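Local coordinates for protein dihydrodipicolinate synthase (Rhodopseudomonas palustris, PDB 3DZ1) that probably condenses pyruvate with aspartate semialdehyde, as DapA-family TIM-barrel synthases do in lysine biosynthesis, at residues E54-E62 with S278-S286; E64-K72 with R93-A103. All coordinates share one frame; numbering follows the deposited sequence.

Both contacts use helix 60-73, at different places along it. Contact 1 joins the loop before this helix and its first turn to the loop 278-286, between helices 260-271 and 289-301. Contact 2 packs the rest of the helix against helix 88-101, the next helix of the barrel wall. Their centres lie about 18 Å apart. They meet where Leu58 CD1 packs on Val66 CG2 at 4.3 Å. In sequence, contact 2 is nested inside the loop closed by contact 1. A long, weak ion pair also joins Asp59 to Arg93 of a neighbouring subunit. Neither contact lies at Met217, the predicted pyruvate-binding residue.

Contact 1 of 2, residues E54-E62 with S278-S286; sequences EAPKLDAAE and SAQRKPGAS
The guanidinium of Arg281 carries Leu58 CD2 over one face, set off toward the rim, 3.6 Å from Arg281 NH1. Lys57 O and both carboxylate oxygens of Glu62 lie at its edge, near its plane. The grip on Glu62 is end-on and two-pronged. Arg281 NH1 gives to Glu62 OE1 at 3.0 Å, and Arg281 NH2 to Glu62 OE2 at 2.8 Å in a nearly straight bond (175°). The carboxylate is turned 44° from the guanidinium, and NH2 meets OE2 from above the carboxylate plane. NH1 also donates to Lys57 O. The Arg281 chain is extended from CG to NE, which carries the guanidinium across to the start of helix 60-73. Asp59 and Glu62 form a capping box there, and Glu62 OE1 accepts from both Asp59 N and Arg281 NH1. With an alanine here in place of the arginine, the Glu62 carboxylate would probably lose its charged mate and Lys57 O this donor.

Lys57 runs the opposite way past Arg281. Its extended chain (chi2 179°) brings Lys57 NZ to Pro283 O at 2.7 Å and Arg281 O at 2.8 Å. Lys57 NZ also makes a salt bridge with Glu54 OE1 at 2.9 Å. Glu54 OE1 takes a second bond, from Arg281 N at 3.1 Å, on its syn side. The ammonium is thus held by three oxygens, two of them the carbonyls of Arg281 and Pro283, either side of the cis peptide between Lys282 and Pro283.

Outside the two segments, Glu54 OE2 pairs with Lys266 and Gln280 OE1 bonds Ser263, both on helix 260-271. Arg281 NE bonds Gly24 O, and Phe20 packs on Glu54, Leu58 and Arg281. The contact therefore ties the loop between strand 45-48 and helix 60-73 to the connection between helices 260-271 and 289-301.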
loop_
_atom_site.group_PDB
_atom_site.type_symbol
_atom_site.label_atom_id
_atom_site.label_comp_id
_atom_site.label_asym_id
_atom_site.label_seq_id
_atom_site.Cartn_x
_atom_site.Cartn_y
_atom_site.Cartn_z
ATOM N N GLU A 54 3.538 -22.029 -6.936
ATOM C CA GLU A 54 3.118 -22.167 -5.542
ATOM C C GLU A 54 4.283 -22.500 -4.610
ATOM O O GLU A 54 4.113 -23.203 -3.613
ATOM C CB GLU A 54 2.032 -23.244 -5.425
ATOM C CG GLU A 54 0.775 -22.943 -6.233
ATOM C CD GLU A 54 -0.245 -24.072 -6.181
ATOM O OE1 GLU A 54 -0.913 -24.237 -5.135
ATOM O OE2 GLU A 54 -0.374 -24.799 -7.190
ATOM N N ALA A 55 5.464 -21.982 -4.933
ATOM C CA ALA A 55 6.649 -22.231 -4.117
ATOM C C ALA A 55 6.438 -21.839 -2.649
ATOM O O ALA A 55 6.938 -22.509 -1.745
ATOM C CB ALA A 55 7.845 -21.484 -4.687
ATOM N N PRO A 56 5.703 -20.744 -2.392
ATOM C CA PRO A 56 5.492 -20.358 -0.993
ATOM C C PRO A 56 4.750 -21.430 -0.193
ATOM O O PRO A 56 4.783 -21.421 1.038
ATOM C CB PRO A 56 4.691 -19.067 -1.112
ATOM C CG PRO A 56 5.213 -18.475 -2.384
ATOM C CD PRO A 56 5.254 -19.674 -3.302
ATOM N N LYS A 57 4.096 -22.355 -0.899
ATOM C CA LYS A 57 3.325 -23.430 -0.270
ATOM C C LYS A 57 4.111 -24.729 -0.096
ATOM O O LYS A 57 3.568 -25.731 0.377
ATOM C CB LYS A 57 2.066 -23.725 -1.093
ATOM C CG LYS A 57 1.202 -22.511 -1.381
ATOM C CD LYS A 57 -0.011 -22.902 -2.213
ATOM C CE LYS A 57 -0.845 -21.694 -2.591
ATOM N NZ LYS A 57 -1.984 -22.071 -3.473
ATOM N N LEU A 58 5.382 -24.710 -0.484
ATOM C CA LEU A 58 6.250 -25.878 -0.377
ATOM C C LEU A 58 7.300 -25.626 0.702
ATOM O O LEU A 58 7.589 -24.475 1.033
ATOM C CB LEU A 58 6.966 -26.113 -1.708
ATOM C CG LEU A 58 6.127 -26.234 -2.979
ATOM C CD1 LEU A 58 7.047 -26.209 -4.189
ATOM C CD2 LEU A 58 5.308 -27.515 -2.949
ATOM N N ASP A 59 7.860 -26.692 1.267
ATOM C CA ASP A 59 8.913 -26.512 2.261
ATOM C C ASP A 59 10.233 -26.538 1.481
ATOM O O ASP A 59 10.261 -26.928 0.311
ATOM C CB ASP A 59 8.873 -27.615 3.328
ATOM C CG ASP A 59 9.205 -28.987 2.778
ATOM O OD1 ASP A 59 10.259 -29.137 2.127
ATOM O OD2 ASP A 59 8.416 -29.924 3.015
ATOM N N ALA A 60 11.317 -26.115 2.118
ATOM C CA ALA A 60 12.623 -26.071 1.462
ATOM C C ALA A 60 12.981 -27.323 0.658
ATOM O O ALA A 60 13.346 -27.229 -0.516
ATOM C CB ALA A 60 13.711 -25.790 2.496
ATOM N N ALA A 61 12.877 -28.491 1.285
ATOM C CA ALA A 61 13.207 -29.753 0.621
ATOM C C ALA A 61 12.347 -30.029 -0.612
ATOM O O ALA A 61 12.837 -30.538 -1.622
ATOM C CB ALA A 61 13.081 -30.907 1.609
ATOM N N GLU A 62 11.063 -29.697 -0.528
ATOM C CA GLU A 62 10.151 -29.918 -1.644
ATOM C C GLU A 62 10.497 -29.020 -2.828
ATOM O O GLU A 62 10.517 -29.472 -3.973
ATOM C CB GLU A 62 8.711 -29.664 -1.201
ATOM C CG GLU A 62 8.248 -30.602 -0.104
ATOM C CD GLU A 62 6.838 -30.313 0.353
ATOM O OE1 GLU A 62 6.561 -29.154 0.719
ATOM O OE2 GLU A 62 6.011 -31.248 0.349
ATOM N N SER A 278 -5.971 -31.158 -10.770
ATOM C CA SER A 278 -5.905 -29.705 -10.883
ATOM C C SER A 278 -5.728 -29.078 -9.504
ATOM O O SER A 278 -5.799 -27.864 -9.348
ATOM C CB SER A 278 -7.190 -29.174 -11.518
ATOM O OG SER A 278 -8.320 -29.538 -10.741
ATOM N N ALA A 279 -5.481 -29.919 -8.510
ATOM C CA ALA A 279 -5.316 -29.470 -7.132
ATOM C C ALA A 279 -4.190 -28.469 -6.872
ATOM O O ALA A 279 -3.144 -28.488 -7.527
ATOM C CB ALA A 279 -5.132 -30.686 -6.224
ATOM N N GLN A 280 -4.442 -27.588 -5.908
ATOM C CA GLN A 280 -3.477 -26.591 -5.458
ATOM C C GLN A 280 -3.379 -26.836 -3.960
ATOM O O GLN A 280 -4.225 -27.525 -3.387
ATOM C CB GLN A 280 -3.997 -25.169 -5.650
ATOM C CG GLN A 280 -4.559 -24.845 -7.005
ATOM C CD GLN A 280 -5.240 -23.493 -7.016
ATOM O OE1 GLN A 280 -6.067 -23.213 -7.879
ATOM N NE2 GLN A 280 -4.890 -22.643 -6.056
ATOM N N ARG A 281 -2.358 -26.281 -3.322
ATOM C CA ARG A 281 -2.220 -26.427 -1.882
ATOM C C ARG A 281 -2.879 -25.208 -1.246
ATOM O O ARG A 281 -3.031 -24.175 -1.895
ATOM C CB ARG A 281 -0.747 -26.483 -1.485
ATOM C CG ARG A 281 -0.069 -27.800 -1.786
ATOM C CD ARG A 281 1.282 -27.859 -1.100
ATOM N NE ARG A 281 1.890 -29.179 -1.194
ATOM C CZ ARG A 281 3.051 -29.501 -0.638
ATOM N NH1 ARG A 281 3.729 -28.595 0.050
ATOM N NH2 ARG A 281 3.533 -30.729 -0.771
ATOM N N LYS A 282 -3.282 -25.327 0.015
ATOM C CA LYS A 282 -3.908 -24.205 0.708
ATOM C C LYS A 282 -2.838 -23.143 0.958
ATOM O O LYS A 282 -1.693 -23.474 1.253
ATOM C CB LYS A 282 -4.486 -24.656 2.051
ATOM C CG LYS A 282 -5.570 -25.718 1.964
ATOM C CD LYS A 282 -6.136 -26.015 3.349
ATOM C CE LYS A 282 -7.159 -27.140 3.313
ATOM N NZ LYS A 282 -6.545 -28.434 2.897
ATOM N N PRO A 283 -3.193 -21.855 0.837
ATOM C CA PRO A 283 -4.525 -21.360 0.479
ATOM C C PRO A 283 -4.736 -21.360 -1.037
ATOM O O PRO A 283 -3.834 -21.009 -1.797
ATOM C CB PRO A 283 -4.529 -19.957 1.068
ATOM C CG PRO A 283 -3.116 -19.519 0.833
ATOM C CD PRO A 283 -2.314 -20.741 1.241
ATOM N N GLY A 284 -5.929 -21.760 -1.468
ATOM C CA GLY A 284 -6.236 -21.799 -2.889
ATOM C C GLY A 284 -7.591 -22.436 -3.123
ATOM O O GLY A 284 -7.897 -23.484 -2.550
ATOM N N ALA A 285 -8.414 -21.815 -3.959
ATOM C CA ALA A 285 -9.743 -22.350 -4.230
ATOM C C ALA A 285 -9.910 -22.729 -5.691
ATOM O O ALA A 285 -9.405 -22.045 -6.578
ATOM C CB ALA A 285 -10.810 -21.332 -3.828
ATOM N N SER A 286 -10.626 -23.825 -5.931
ATOM C CA SER A 286 -10.875 -24.307 -7.284
ATOM C C SER A 286 -12.011 -23.527 -7.948
ATOM O O SER A 286 -12.713 -22.751 -7.298
ATOM C CB SER A 286 -11.221 -25.797 -7.252
ATOM O OG SER A 286 -11.448 -26.288 -8.561
#

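Contact 2 of 2, residues E64-K72 with R93-A103; sequences EAVATRFIK and RLARLSMDAGA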
loop_
_atom_site.group_PDB
_atom_site.type_symbol
_atom_site.label_atom_id
_atom_site.label_comp_id
_atom_site.label_asym_id
_atom_site.label_seq_id
_atom_site.Cartn_x
_atom_site.Cartn_y
_atom_site.Cartn_z
ATOM N N GLU A 64 13.354 -27.747 -3.624
ATOM C CA GLU A 64 14.575 -28.237 -4.245
ATOM C C GLU A 64 14.301 -29.462 -5.115
ATOM O O GLU A 64 14.839 -29.582 -6.215
ATOM C CB GLU A 64 15.609 -28.561 -3.163
ATOM C CG GLU A 64 16.191 -27.311 -2.502
ATOM C CD GLU A 64 16.941 -27.610 -1.215
ATOM O OE1 GLU A 64 17.563 -28.690 -1.118
ATOM O OE2 GLU A 64 16.919 -26.759 -0.303
ATOM N N ALA A 65 13.451 -30.362 -4.629
ATOM C CA ALA A 65 13.114 -31.572 -5.376
ATOM C C ALA A 65 12.358 -31.231 -6.659
ATOM O O ALA A 65 12.650 -31.768 -7.723
ATOM C CB ALA A 65 12.276 -32.512 -4.511
ATOM N N VAL A 66 11.385 -30.332 -6.557
ATOM C CA VAL A 66 10.603 -29.936 -7.722
ATOM C C VAL A 66 11.506 -29.306 -8.779
ATOM O O VAL A 66 11.499 -29.716 -9.942
ATOM C CB VAL A 66 9.500 -28.935 -7.332
ATOM C CG1 VAL A 66 8.756 -28.464 -8.574
ATOM C CG2 VAL A 66 8.530 -29.592 -6.356
ATOM N N ALA A 67 12.286 -28.313 -8.367
ATOM C CA ALA A 67 13.189 -27.638 -9.285
ATOM C C ALA A 67 14.106 -28.655 -9.950
ATOM O O ALA A 67 14.335 -28.595 -11.159
ATOM C CB ALA A 67 14.013 -26.605 -8.541
ATOM N N THR A 68 14.627 -29.591 -9.158
ATOM C CA THR A 68 15.530 -30.620 -9.675
ATOM C C THR A 68 14.845 -31.550 -10.672
ATOM O O THR A 68 15.416 -31.886 -11.712
ATOM C CB THR A 68 16.124 -31.477 -8.535
ATOM O OG1 THR A 68 16.851 -30.636 -7.634
ATOM C CG2 THR A 68 17.072 -32.521 -9.091
ATOM N N ARG A 69 13.622 -31.963 -10.359
ATOM C CA ARG A 69 12.871 -32.851 -11.242
ATOM C C ARG A 69 12.745 -32.219 -12.627
ATOM O O ARG A 69 12.980 -32.878 -13.645
ATOM C CB ARG A 69 11.473 -33.108 -10.672
ATOM C CG ARG A 69 10.673 -34.161 -11.431
ATOM C CD ARG A 69 10.976 -35.552 -10.910
ATOM N NE ARG A 69 10.294 -36.597 -11.672
ATOM C CZ ARG A 69 10.253 -37.875 -11.307
ATOM N NH1 ARG A 69 10.849 -38.263 -10.190
ATOM N NH2 ARG A 69 9.630 -38.766 -12.065
ATOM N N PHE A 70 12.370 -30.940 -12.657
ATOM C CA PHE A 70 12.213 -30.207 -13.914
ATOM C C PHE A 70 13.536 -30.047 -14.657
ATOM O O PHE A 70 13.602 -30.233 -15.874
ATOM C CB PHE A 70 11.625 -28.816 -13.652
ATOM C CG PHE A 70 10.124 -28.791 -13.554
ATOM C CD1 PHE A 70 9.335 -29.046 -14.670
ATOM C CD2 PHE A 70 9.497 -28.481 -12.350
ATOM C CE1 PHE A 70 7.943 -28.990 -14.591
ATOM C CE2 PHE A 70 8.107 -28.422 -12.261
ATOM C CZ PHE A 70 7.330 -28.676 -13.383
ATOM N N ILE A 71 14.583 -29.683 -13.922
ATOM C CA ILE A 71 15.894 -29.489 -14.520
ATOM C C ILE A 71 16.397 -30.762 -15.198
ATOM O O ILE A 71 16.854 -30.728 -16.343
ATOM C CB ILE A 71 16.925 -29.027 -13.464
ATOM C CG1 ILE A 71 16.530 -27.650 -12.923
ATOM C CG2 ILE A 71 18.314 -28.943 -14.085
ATOM C CD1 ILE A 71 17.400 -27.157 -11.785
ATOM N N LYS A 72 16.296 -31.886 -14.500
ATOM C CA LYS A 72 16.762 -33.156 -15.042
ATOM C C LYS A 72 15.950 -33.658 -16.231
ATOM O O LYS A 72 16.481 -34.338 -17.110
ATOM C CB LYS A 72 16.770 -34.217 -13.939
ATOM C CG LYS A 72 17.679 -33.876 -12.767
ATOM C CD LYS A 72 19.115 -33.692 -13.223
ATOM C CE LYS A 72 20.039 -33.416 -12.051
ATOM N NZ LYS A 72 21.445 -33.252 -12.507
ATOM N N ARG A 93 21.057 -20.579 -1.165
ATOM C CA ARG A 93 20.939 -22.030 -1.116
ATOM C C ARG A 93 20.236 -22.577 -2.357
ATOM O O ARG A 93 20.776 -23.431 -3.059
ATOM C CB ARG A 93 20.179 -22.457 0.144
ATOM C CG ARG A 93 19.919 -23.954 0.237
ATOM C CD ARG A 93 19.136 -24.292 1.495
ATOM N NE ARG A 93 19.919 -24.087 2.715
ATOM C CZ ARG A 93 20.884 -24.903 3.131
ATOM N NH1 ARG A 93 21.190 -25.989 2.426
ATOM N NH2 ARG A 93 21.542 -24.637 4.254
ATOM N N LEU A 94 19.040 -22.071 -2.634
ATOM C CA LEU A 94 18.273 -22.541 -3.784
ATOM C C LEU A 94 18.934 -22.229 -5.120
ATOM O O LEU A 94 18.848 -23.021 -6.060
ATOM C CB LEU A 94 16.858 -21.949 -3.756
ATOM C CG LEU A 94 15.876 -22.468 -4.813
ATOM C CD1 LEU A 94 15.775 -23.988 -4.724
ATOM C CD2 LEU A 94 14.511 -21.828 -4.604
ATOM N N ALA A 95 19.594 -21.080 -5.210
ATOM C CA ALA A 95 20.255 -20.695 -6.455
ATOM C C ALA A 95 21.419 -21.629 -6.787
ATOM O O ALA A 95 21.505 -22.154 -7.896
ATOM C CB ALA A 95 20.747 -19.262 -6.364
ATOM N N ARG A 96 22.309 -21.835 -5.820
ATOM C CA ARG A 96 23.470 -22.701 -6.023
ATOM C C ARG A 96 23.057 -24.145 -6.279
ATOM O O ARG A 96 23.644 -24.830 -7.118
ATOM C CB ARG A 96 24.395 -22.644 -4.807
ATOM C CG ARG A 96 25.052 -21.293 -4.576
ATOM C CD ARG A 96 25.891 -20.869 -5.767
ATOM N NE ARG A 96 26.826 -19.801 -5.419
ATOM C CZ ARG A 96 27.526 -19.100 -6.306
ATOM N NH1 ARG A 96 27.401 -19.345 -7.603
ATOM N NH2 ARG A 96 28.360 -18.152 -5.893
ATOM N N LEU A 97 22.044 -24.601 -5.551
ATOM C CA LEU A 97 21.541 -25.961 -5.704
ATOM C C LEU A 97 21.005 -26.158 -7.114
ATOM O O LEU A 97 21.283 -27.172 -7.772
ATOM C CB LEU A 97 20.423 -26.221 -4.692
ATOM C CG LEU A 97 19.768 -27.605 -4.728
ATOM C CD1 LEU A 97 19.296 -27.968 -3.337
ATOM C CD2 LEU A 97 18.617 -27.627 -5.722
ATOM N N SER A 98 20.233 -25.180 -7.571
ATOM C CA SER A 98 19.640 -25.226 -8.900
ATOM C C SER A 98 20.712 -25.235 -9.980
ATOM O O SER A 98 20.623 -25.995 -10.943
ATOM C CB SER A 98 18.708 -24.033 -9.100
ATOM O OG SER A 98 17.662 -24.049 -8.147
HETATM N N MSE A 99 21.725 -24.390 -9.822
HETATM C CA MSE A 99 22.799 -24.335 -10.800
HETATM C C MSE A 99 23.597 -25.641 -10.819
HETATM O O MSE A 99 23.933 -26.149 -11.894
HETATM C CB MSE A 99 23.722 -23.144 -10.521
HETATM C CG MSE A 99 23.047 -21.779 -10.673
HETATM SE SE MSE A 99 22.129 -21.504 -12.376
HETATM C CE MSE A 99 23.667 -21.449 -13.552
ATOM N N ASP A 100 23.900 -26.192 -9.646
ATOM C CA ASP A 100 24.644 -27.450 -9.593
ATOM C C ASP A 100 23.832 -28.569 -10.239
ATOM O O ASP A 100 24.393 -29.507 -10.810
ATOM C CB ASP A 100 24.974 -27.843 -8.150
ATOM C CG ASP A 100 26.006 -26.929 -7.515
ATOM O OD1 ASP A 100 26.879 -26.416 -8.246
ATOM O OD2 ASP A 100 25.954 -26.738 -6.281
ATOM N N ALA A 101 22.511 -28.463 -10.143
ATOM C CA ALA A 101 21.609 -29.461 -10.709
ATOM C C ALA A 101 21.544 -29.389 -12.232
ATOM O O ALA A 101 21.250 -30.390 -12.892
ATOM C CB ALA A 101 20.216 -29.292 -10.122
ATOM N N GLY A 102 21.806 -28.204 -12.785
ATOM C CA GLY A 102 21.778 -28.042 -14.230
ATOM C C GLY A 102 20.917 -26.898 -14.738
ATOM O O GLY A 102 20.661 -26.792 -15.943
ATOM N N ALA A 103 20.469 -26.034 -13.835
ATOM C CA ALA A 103 19.637 -24.903 -14.236
ATOM C C ALA A 103 20.408 -23.958 -15.152
ATOM O O ALA A 103 21.638 -23.871 -15.078
ATOM C CB ALA A 103 19.143 -24.148 -13.001
#
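Ile71 makes the main apolar contact with the end of helix 88-101. Ile71 CD1 sits 3.9 Å from Ala101 CB and 3.7 Å from Ala103 CB. With CG1 beside the backbone N (chi1 -64°), Ile71 CG2 is turned to the end of the other helix, 3.4 Å from Gly102 C. Gly102 has positive phi in a Schellman motif, and a side chain there would crowd this methyl. Toward the N-terminal ends of the two segments, Leu97 crosses the Glu64 side chain at about a right angle, and Leu94 CD1 lies 4.0 Å from Glu64 CG.

One hydrogen bond crosses the contact. Lys72 bends at chi2 (-59°) to bring its NZ within 2.9 Å of Ala101 O. The hydroxyls of Thr68 and Ser98 instead bond back to Glu64 O and Leu94 O of their own helices. Glu64 OE2 and Arg93 NE have opposite charges but stay 5.0 Å apart.

The helix axes approach to 9.8 Å at 25°, as neighbours around a TIM barrel, with Ile71 and Ser98 both touching Val81 of strand 78-82. The contact is mostly aliphatic, part of it through the Glu64 methylenes, with small residues admitting Ile71. The one charged hydrogen bond, from Lys72, is likely to offset the partial negative charge at the helix C-terminus.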